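Local atomic coordinates of alkaline phosphatase D (Bacillus subtilis, PDB entry 2YEQ), a protein that hydrolyses phosphate esters, acting as a phosphodiesterase and alkaline phosphatase with iron and calcium in its active site. Residues D283-N288 with D353-Q358; N215-K220 with E229-R234. All coordinates share one frame; numbering follows the deposited sequence.

Contact 1: D283-N288 with D353-Q358; sequences DDQANN and DGYPAQ. With NA (sodium ion), chain B; PE5 (3,6,9,12,15,18,21,24-octaoxahexacosan-1-ol), chain E; EDO (1,2-ethanediol), chain L.
Tyr355 reaches from the N-cap position of helix 356-368 to the loop 283-288, and its hydroxyl donates a hydrogen bond to the backbone carbonyl of Asp283, with OH and O 2.6 Å apart. In this calcineurin-type phosphatase domain, one loop that supplies sodium ligands is joined to the residues just before a helix, chiefly by one long side chain. CG of Tyr355 lies anti to its own carbonyl carbon (chi1 -61°), a setting that carries the phenol across to the loop. Asp283 O sits at the ring edge, close to the ring plane, while the hydroxyl approaches it tilted 26° out of the carbonyl plane. Next to this bond the same OH lies 3.7 Å from Gln285 CG, and the amide of Gln285 is turned 63° from the ring. Arg282 is a second polar partner of the hydroxyl. A phenylalanine in place of Tyr355 would probably leave Asp283 O without this donor and the loop less firmly tied to the helix start. Beside the ring, a water accepts from Ala286 N (2.9 Å) and donates to Gly354 O (2.8 Å), giving the two backbones a second, bridged link; Arg303 also binds Gly354 O. The carboxylate of Asp283 turns to the backbone N of Thr304. Gln285 has a double task: its NE2 bonds to Asp350 OD1, while its chain bends at chi2 and brings OE1 to a sodium ion. Asp284 supplies the other protein ligand, and four waters complete the six-fold shell. Sodium is bound by Gln285 OE1 at 2.4 Å, and one of its waters donates to Gln285 O.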
# COMPACT_ATOMS: atom_id res chain seq x y z
N ASP A 283 9.33 10.98 -13.28
CA ASP A 283 10.32 10.83 -14.33
C ASP A 283 10.97 9.46 -14.25
O ASP A 283 10.93 8.79 -13.20
CB ASP A 283 11.37 11.93 -14.24
CG ASP A 283 10.84 13.28 -14.70
OD1 ASP A 283 9.92 13.34 -15.55
OD2 ASP A 283 11.35 14.31 -14.20
N ASP A 284 11.60 9.06 -15.35
CA ASP A 284 12.20 7.76 -15.51
C ASP A 284 13.33 7.61 -14.52
O ASP A 284 14.01 8.60 -14.18
CB ASP A 284 12.76 7.65 -16.95
CG ASP A 284 12.96 6.23 -17.42
OD1 ASP A 284 12.47 5.23 -16.79
OD2 ASP A 284 13.66 6.12 -18.47
N GLN A 285 13.55 6.38 -14.07
CA GLN A 285 14.70 6.07 -13.23
C GLN A 285 16.04 6.33 -13.97
O GLN A 285 16.21 5.95 -15.13
CB GLN A 285 14.67 4.64 -12.73
CG GLN A 285 13.40 4.26 -11.93
CD GLN A 285 12.32 3.68 -12.81
OE1 GLN A 285 12.37 3.84 -14.05
NE2 GLN A 285 11.31 3.00 -12.20
N ALA A 286 16.96 6.97 -13.26
CA ALA A 286 18.29 7.28 -13.77
C ALA A 286 19.17 6.08 -13.77
O ALA A 286 18.92 5.10 -13.04
CB ALA A 286 18.94 8.38 -12.91
N ASN A 287 20.21 6.14 -14.60
CA ASN A 287 21.28 5.14 -14.66
C ASN A 287 20.81 3.75 -14.96
O ASN A 287 21.39 2.77 -14.45
CB ASN A 287 22.11 5.12 -13.35
CG ASN A 287 22.61 6.50 -12.91
OD1 ASN A 287 22.64 6.83 -11.70
ND2 ASN A 287 23.02 7.31 -13.87
N ASN A 288 19.80 3.64 -15.83
CA ASN A 288 19.22 2.35 -16.19
C ASN A 288 18.59 1.59 -15.02
O ASN A 288 18.45 0.35 -15.07
CB ASN A 288 20.26 1.44 -16.87
CG ASN A 288 20.60 1.90 -18.28
OD1 ASN A 288 21.76 1.89 -18.66
ND2 ASN A 288 19.60 2.31 -19.04
N ASP A 353 16.19 8.08 -3.03
CA ASP A 353 17.61 8.31 -3.30
C ASP A 353 17.90 8.48 -4.82
O ASP A 353 18.94 9.05 -5.20
CB ASP A 353 18.47 7.15 -2.81
CG ASP A 353 18.81 7.22 -1.29
OD1 ASP A 353 18.92 8.33 -0.71
OD2 ASP A 353 18.99 6.12 -0.72
N GLY A 354 17.01 7.95 -5.67
CA GLY A 354 17.11 8.05 -7.14
C GLY A 354 16.60 9.38 -7.65
O GLY A 354 16.76 9.70 -8.83
N TYR A 355 15.92 10.11 -6.76
CA TYR A 355 15.29 11.38 -7.05
C TYR A 355 15.70 12.39 -5.96
O TYR A 355 14.84 13.00 -5.34
CB TYR A 355 13.76 11.24 -7.12
CG TYR A 355 13.29 10.28 -8.23
CD1 TYR A 355 13.45 8.91 -8.10
CD2 TYR A 355 12.74 10.77 -9.43
CE1 TYR A 355 13.06 8.03 -9.10
CE2 TYR A 355 12.30 9.89 -10.44
CZ TYR A 355 12.49 8.52 -10.27
OH TYR A 355 12.12 7.62 -11.23
N PRO A 356 17.00 12.60 -5.77
CA PRO A 356 17.50 13.42 -4.63
C PRO A 356 17.08 14.87 -4.65
O PRO A 356 16.86 15.44 -3.58
CB PRO A 356 19.01 13.27 -4.72
CG PRO A 356 19.27 13.02 -6.20
CD PRO A 356 18.11 12.16 -6.64
N ALA A 357 16.93 15.48 -5.83
CA ALA A 357 16.49 16.87 -5.87
C ALA A 357 15.04 17.02 -5.47
O ALA A 357 14.66 17.97 -4.78
CB ALA A 357 16.70 17.48 -7.27
N GLN A 358 14.21 16.10 -5.93
CA GLN A 358 12.83 16.07 -5.49
C GLN A 358 12.79 15.95 -3.95
O GLN A 358 12.02 16.64 -3.30
CB GLN A 358 12.11 14.88 -6.12
CG GLN A 358 10.76 14.56 -5.53
CD GLN A 358 9.69 15.55 -5.91
OE1 GLN A 358 8.92 15.32 -6.84
NE2 GLN A 358 9.61 16.64 -5.17
NA NA B . 12.62 3.06 -16.31
C48 PE5 E . 22.12 12.50 0.42
C50 PE5 E . 21.68 12.42 -1.04
O1 PE5 E . 21.09 11.14 -1.34
C1 PE5 E . 21.85 10.24 -2.16
C2 PE5 E . 21.40 10.26 -3.62
O2 PE5 E . 22.24 11.05 -4.50
C1 EDO L . 14.54 11.20 -15.86
O1 EDO L . 15.65 10.31 -15.74
C2 EDO L . 13.74 10.89 -17.11
O2 EDO L . 12.44 11.44 -17.05
O HOH W 1 14.90 3.54 -16.18
O HOH W 2 16.35 7.50 -10.52
O HOH W 3 12.74 2.08 -18.37
O HOH W 4 10.44 2.49 -16.29
O HOH W 5 12.97 1.03 -15.23

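Contact 2: N215-K220 with E229-R234; sequences NNYANK and EAFVLR. With CA (calcium ion), chain C; PE5 (3,6,9,12,15,18,21,24-octaoxahexacosan-1-ol), chain D; PE5 (3,6,9,12,15,18,21,24-octaoxahexacosan-1-ol), chain J.
The Phe231 and Tyr217 rings meet obliquely, their planes 46° apart and their centroids 5.3 Å from each other, and their side chains cross at about a right angle. Phe231 leads with its far end: CZ lies 3.4 Å from Tyr217 CB and equally near CG. At the edge of the Phe231 ring, near its plane, is the backbone O of Asn219, 3.4 Å from CE2, whereas Lys220 O approaches the ring obliquely. This carbonyl is buried with no polar partner; Phe231 CD2 lies 3.5 Å from Lys220 O. CG of Tyr217 stands between its backbone N and carbonyl carbon (chi1 89°), which turns the ring base, CG and CD1, against Phe231 CZ. The Tyr217 hydroxyl bonds to that of Tyr239. The aliphatic chain of Lys220 crosses Val232 obliquely, CD 4.0 Å from CG2; bends at chi3 and chi4 then bring NZ back to within 2.9 Å of Asn219 OD1, a bond to an oxygen that also accepts from Arg235 NH1. A polyether molecule also accepts from NZ. At the other end of the loop, Asn215 OD1 and Asn216 OD1 bind a calcium ion together with Asp210 and waters. The packing thus fastens the loop that follows strand 203-206 onto helix 228-245; Val213, from the loop preceding 215-220, also touches Phe231, and Arg235 of the helix lies against Tyr217 and Lys220.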
# COMPACT_ATOMS: atom_id res chain seq x y z
N ASN A 215 6.08 -3.95 -13.28
CA ASN A 215 7.31 -3.66 -12.54
C ASN A 215 8.07 -2.40 -13.01
O ASN A 215 8.41 -2.27 -14.21
CB ASN A 215 8.29 -4.83 -12.62
CG ASN A 215 9.45 -4.68 -11.64
OD1 ASN A 215 9.23 -4.50 -10.43
ND2 ASN A 215 10.68 -4.78 -12.15
N ASN A 216 8.35 -1.52 -12.05
CA ASN A 216 9.20 -0.34 -12.20
C ASN A 216 8.83 0.60 -13.33
O ASN A 216 9.70 1.26 -13.91
CB ASN A 216 10.68 -0.76 -12.34
CG ASN A 216 11.31 -1.15 -10.98
OD1 ASN A 216 10.67 -1.78 -10.16
ND2 ASN A 216 12.59 -0.79 -10.77
N TYR A 217 7.53 0.70 -13.61
CA TYR A 217 7.07 1.70 -14.51
C TYR A 217 7.30 3.10 -13.96
O TYR A 217 7.37 3.31 -12.73
CB TYR A 217 5.61 1.48 -14.93
CG TYR A 217 4.48 2.07 -14.12
CD1 TYR A 217 3.98 3.32 -14.40
CD2 TYR A 217 3.83 1.31 -13.12
CE1 TYR A 217 2.90 3.83 -13.73
CE2 TYR A 217 2.74 1.82 -12.43
CZ TYR A 217 2.28 3.06 -12.71
OH TYR A 217 1.19 3.56 -12.04
N ALA A 218 7.40 4.06 -14.87
CA ALA A 218 7.60 5.46 -14.49
C ALA A 218 6.74 6.34 -15.39
O ALA A 218 7.11 6.58 -16.54
CB ALA A 218 9.10 5.81 -14.61
N ASN A 219 5.60 6.81 -14.85
CA ASN A 219 4.61 7.54 -15.62
C ASN A 219 4.15 6.67 -16.83
O ASN A 219 3.40 5.68 -16.64
CB ASN A 219 5.13 8.94 -16.01
CG ASN A 219 4.06 9.86 -16.50
OD1 ASN A 219 2.97 9.44 -16.94
ND2 ASN A 219 4.35 11.17 -16.42
N LYS A 220 4.62 6.99 -18.04
CA LYS A 220 4.21 6.22 -19.22
C LYS A 220 5.35 5.46 -19.85
O LYS A 220 5.24 4.96 -20.96
CB LYS A 220 3.49 7.13 -20.19
CG LYS A 220 2.10 7.49 -19.62
CD LYS A 220 1.41 8.56 -20.41
CE LYS A 220 0.62 9.49 -19.54
NZ LYS A 220 1.43 10.69 -19.07
N GLU A 229 3.82 3.16 -26.35
CA GLU A 229 2.47 3.12 -26.89
C GLU A 229 1.63 1.97 -26.30
O GLU A 229 0.48 2.15 -25.92
CB GLU A 229 2.54 3.01 -28.42
CG GLU A 229 1.22 3.04 -29.10
CD GLU A 229 1.38 2.97 -30.64
OE1 GLU A 229 2.00 2.00 -31.16
OE2 GLU A 229 0.90 3.89 -31.29
N ALA A 230 2.20 0.77 -26.27
CA ALA A 230 1.48 -0.39 -25.71
C ALA A 230 1.29 -0.18 -24.19
O ALA A 230 0.28 -0.59 -23.63
CB ALA A 230 2.25 -1.68 -25.94
N PHE A 231 2.27 0.44 -23.54
CA PHE A 231 2.18 0.63 -22.09
C PHE A 231 1.06 1.57 -21.69
O PHE A 231 0.40 1.34 -20.68
CB PHE A 231 3.49 1.10 -21.49
CG PHE A 231 3.41 1.25 -19.99
CD1 PHE A 231 3.40 0.12 -19.19
CD2 PHE A 231 3.25 2.49 -19.41
CE1 PHE A 231 3.26 0.21 -17.79
CE2 PHE A 231 3.13 2.61 -18.01
CZ PHE A 231 3.13 1.46 -17.21
N VAL A 232 0.81 2.61 -22.48
CA VAL A 232 -0.26 3.53 -22.17
C VAL A 232 -1.63 2.84 -22.17
O VAL A 232 -2.50 3.12 -21.34
CB VAL A 232 -0.25 4.76 -23.09
CG1 VAL A 232 -1.43 5.70 -22.78
CG2 VAL A 232 1.09 5.49 -22.93
N LEU A 233 -1.83 1.94 -23.13
CA LEU A 233 -3.05 1.15 -23.17
C LEU A 233 -3.12 0.24 -21.95
O LEU A 233 -4.15 0.07 -21.34
CB LEU A 233 -3.09 0.34 -24.46
CG LEU A 233 -3.28 1.17 -25.74
CD1 LEU A 233 -3.06 0.27 -26.97
CD2 LEU A 233 -4.66 1.80 -25.72
N ARG A 234 -1.99 -0.35 -21.61
CA ARG A 234 -1.90 -1.20 -20.44
C ARG A 234 -2.21 -0.44 -19.13
O ARG A 234 -2.93 -0.94 -18.27
CB ARG A 234 -0.53 -1.81 -20.40
CG ARG A 234 -0.42 -2.96 -19.50
CD ARG A 234 0.93 -3.52 -19.60
NE ARG A 234 1.07 -4.63 -18.68
CZ ARG A 234 2.14 -5.38 -18.55
NH1 ARG A 234 3.21 -5.19 -19.30
NH2 ARG A 234 2.12 -6.36 -17.66
CA CA C . 9.45 -3.03 -8.59
O1 PE5 D . 4.45 11.69 -20.18
C1 PE5 D . 4.00 13.00 -19.88
C2 PE5 D . 3.02 13.50 -20.93
O2 PE5 D . 1.67 13.25 -20.52
C3 PE5 D . 0.65 13.65 -21.45
C4 PE5 D . 0.69 12.85 -22.77
O3 PE5 D . -0.52 12.14 -23.05
C5 PE5 D . -0.43 11.34 -24.25
C6 PE5 D . 0.16 9.96 -23.97
O4 PE5 D . 1.36 9.71 -24.73
C7 PE5 D . 2.53 9.44 -23.95
C8 PE5 D . 3.59 8.78 -24.79
C48 PE5 J . 0.40 -6.07 -27.04
C50 PE5 J . 1.24 -7.01 -26.18
O1 PE5 J . 2.05 -6.31 -25.21
C1 PE5 J . 1.44 -5.13 -24.64
C2 PE5 J . 2.19 -4.63 -23.39
O2 PE5 J . 3.52 -5.14 -23.29
O HOH W 6 11.20 -4.20 -7.86
O HOH W 7 9.93 -1.22 -7.16

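In the fold
Contacts 1 and 2 lie in series along the chain, within its PhoD-like phosphatase part, and their centres are about 17 Å apart. Contact 2 sets a metal-binding loop on the first turns of a helix, contact 1 against the residues just before one. Contact 2 is buried and chiefly apolar, with rings and aliphatic chains doing the joining; contact 1 is only partly buried and rests on a hydroxyl bond and a bridging water. The metals differ too: sodium at 283-288, calcium at 215-220. The two loops touch directly, where Gln285 NE2 probably bonds to Asn216 O and Ala218 CB packs against residues 283-285, joining the sodium- and calcium-binding loops.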